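Local coordinates for protein uncharacterized aldehyde dehydrogenase AldY (Bacillus subtilis, PDB 4DNG) that probably oxidises aldehydes to carboxylates with NAD(+) as cofactor and may help protect cells against stress from ethanol and related compounds, at residues Glu121-Lys126 with Lys138-Pro143. Numbering follows the deposited sequence.
Sequences ELGGVK and KIYRLP
Just two residues of 121-126, V125 and K126, form a true strand; before them the chain bends through an inverse gamma turn centred on L122, with G123 N hydrogen-bonded to E121 O (3.0 Å). V125-K126 is the short arm of an antiparallel beta hairpin with strand 135-150, probably part of the beta extension through which aldehyde dehydrogenase subunits associate. V125 and I139 make the hydrogen-bonded pair: I139 N to V125 O is 2.7 Å, V125 N to I139 O 2.6 Å but weak. Their branched side chains share one sheet face; K126 and K138, a non-hydrogen-bonded pair, share the other, their CG atoms 3.6 Å apart. E422 of the second subunit takes a salt bridge from K138 and a hydrogen bond with Y140 OH. An ideal CB on G124 would lie 2.8 Å from Y140 CD2, so glycine lets G124 CA approach Y140 CA to 3.9 Å. R141, chi1 t, points its CB toward 121-126, CG 3.0 Å from E121 O, while L122 (chi1 m, chi2 t) rests CD2 4.1 Å from P143 CD.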
loop_
_atom_site.group_PDB
_atom_site.type_symbol
_atom_site.label_atom_id
_atom_site.label_comp_id
_atom_site.label_asym_id
_atom_site.label_seq_id
_atom_site.Cartn_x
_atom_site.Cartn_y
_atom_site.Cartn_z
ATOM N N GLU A 121 2.461 -19.705 -8.510
ATOM C CA GLU A 121 1.378 -18.748 -8.611
ATOM C C GLU A 121 1.321 -17.839 -9.828
ATOM O O GLU A 121 0.337 -17.157 -10.008
ATOM C CB GLU A 121 1.296 -17.921 -7.352
ATOM C CG GLU A 121 0.825 -18.706 -6.154
ATOM C CD GLU A 121 -0.586 -19.186 -6.317
ATOM O OE1 GLU A 121 -0.953 -19.522 -7.444
ATOM O OE2 GLU A 121 -1.327 -19.226 -5.326
ATOM N N LEU A 122 2.361 -17.803 -10.646
ATOM C CA LEU A 122 2.419 -16.858 -11.757
ATOM C C LEU A 122 1.651 -17.253 -13.020
ATOM O O LEU A 122 2.265 -17.464 -14.051
ATOM C CB LEU A 122 3.868 -16.720 -12.201
ATOM C CG LEU A 122 4.955 -16.133 -11.314
ATOM C CD1 LEU A 122 6.284 -16.193 -12.031
ATOM C CD2 LEU A 122 4.650 -14.695 -10.974
ATOM N N GLY A 123 0.321 -17.305 -12.964
ATOM C CA GLY A 123 -0.479 -17.696 -14.115
ATOM C C GLY A 123 -1.881 -17.124 -14.165
ATOM O O GLY A 123 -2.447 -16.780 -13.153
ATOM N N GLY A 124 -2.463 -17.058 -15.354
ATOM C CA GLY A 124 -3.727 -16.327 -15.554
ATOM C C GLY A 124 -5.073 -16.960 -15.222
ATOM O O GLY A 124 -5.385 -18.039 -15.691
ATOM N N VAL A 125 -5.877 -16.251 -14.430
ATOM C CA VAL A 125 -7.268 -16.622 -14.107
ATOM C C VAL A 125 -8.261 -15.879 -15.025
ATOM O O VAL A 125 -8.051 -14.711 -15.342
ATOM C CB VAL A 125 -7.581 -16.309 -12.610
ATOM C CG1 VAL A 125 -9.065 -16.011 -12.375
ATOM C CG2 VAL A 125 -7.118 -17.450 -11.706
ATOM N N LYS A 126 -9.324 -16.560 -15.460
ATOM C CA LYS A 126 -10.435 -15.919 -16.191
ATOM C C LYS A 126 -11.604 -15.705 -15.243
ATOM O O LYS A 126 -11.757 -16.472 -14.293
ATOM C CB LYS A 126 -10.924 -16.794 -17.356
ATOM C CG LYS A 126 -9.913 -17.039 -18.468
ATOM C CD LYS A 126 -10.608 -17.424 -19.770
ATOM C CE LYS A 126 -9.592 -17.784 -20.852
ATOM N NZ LYS A 126 -10.262 -18.073 -22.151
ATOM N N LYS A 138 -9.675 -11.263 -18.453
ATOM C CA LYS A 138 -8.656 -12.167 -17.940
ATOM C C LYS A 138 -7.687 -11.459 -17.013
ATOM O O LYS A 138 -7.202 -10.362 -17.306
ATOM C CB LYS A 138 -7.877 -12.801 -19.083
ATOM C CG LYS A 138 -8.591 -13.958 -19.752
ATOM C CD LYS A 138 -7.650 -14.710 -20.663
ATOM C CE LYS A 138 -7.505 -13.994 -21.989
ATOM N NZ LYS A 138 -6.788 -14.904 -22.941
ATOM N N ILE A 139 -7.410 -12.104 -15.889
ATOM C CA ILE A 139 -6.491 -11.571 -14.909
ATOM C C ILE A 139 -5.270 -12.474 -14.843
ATOM O O ILE A 139 -5.390 -13.697 -14.748
ATOM C CB ILE A 139 -7.167 -11.407 -13.537
ATOM C CG1 ILE A 139 -8.287 -10.367 -13.643
ATOM C CG2 ILE A 139 -6.149 -11.006 -12.481
ATOM C CD1 ILE A 139 -9.360 -10.491 -12.583
ATOM N N TYR A 140 -4.100 -11.852 -14.932
ATOM C CA TYR A 140 -2.842 -12.557 -14.865
ATOM C C TYR A 140 -2.062 -12.116 -13.654
ATOM O O TYR A 140 -2.174 -10.971 -13.198
ATOM C CB TYR A 140 -2.007 -12.277 -16.098
ATOM C CG TYR A 140 -2.641 -12.709 -17.378
ATOM C CD1 TYR A 140 -3.680 -11.976 -17.938
ATOM C CD2 TYR A 140 -2.189 -13.843 -18.053
ATOM C CE1 TYR A 140 -4.266 -12.365 -19.125
ATOM C CE2 TYR A 140 -2.768 -14.238 -19.248
ATOM C CZ TYR A 140 -3.807 -13.489 -19.774
ATOM O OH TYR A 140 -4.406 -13.862 -20.955
ATOM N N ARG A 141 -1.267 -13.050 -13.153
ATOM C CA ARG A 141 -0.427 -12.864 -11.996
ATOM C C ARG A 141 0.981 -12.778 -12.534
ATOM O O ARG A 141 1.545 -13.773 -13.001
ATOM C CB ARG A 141 -0.553 -14.066 -11.065
ATOM C CG ARG A 141 0.512 -14.127 -9.975
ATOM C CD ARG A 141 0.080 -13.378 -8.735
ATOM N NE ARG A 141 -1.014 -14.041 -8.043
ATOM C CZ ARG A 141 -2.028 -13.391 -7.487
ATOM N NH1 ARG A 141 -2.091 -12.069 -7.555
ATOM N NH2 ARG A 141 -2.985 -14.057 -6.873
ATOM N N LEU A 142 1.540 -11.580 -12.464
ATOM C CA LEU A 142 2.852 -11.300 -13.017
ATOM C C LEU A 142 3.787 -10.830 -11.906
ATOM O O LEU A 142 3.326 -10.404 -10.851
ATOM C CB LEU A 142 2.718 -10.219 -14.112
ATOM C CG LEU A 142 2.675 -10.560 -15.616
ATOM C CD1 LEU A 142 1.716 -11.687 -15.981
ATOM C CD2 LEU A 142 2.325 -9.312 -16.414
ATOM N N PRO A 143 5.110 -10.885 -12.138
ATOM C CA PRO A 143 6.081 -10.311 -11.170
ATOM C C PRO A 143 5.911 -8.785 -10.940
ATOM O O PRO A 143 5.325 -8.088 -11.770
ATOM C CB PRO A 143 7.443 -10.613 -11.804
ATOM C CG PRO A 143 7.169 -10.968 -13.237
ATOM C CD PRO A 143 5.768 -11.503 -13.308
#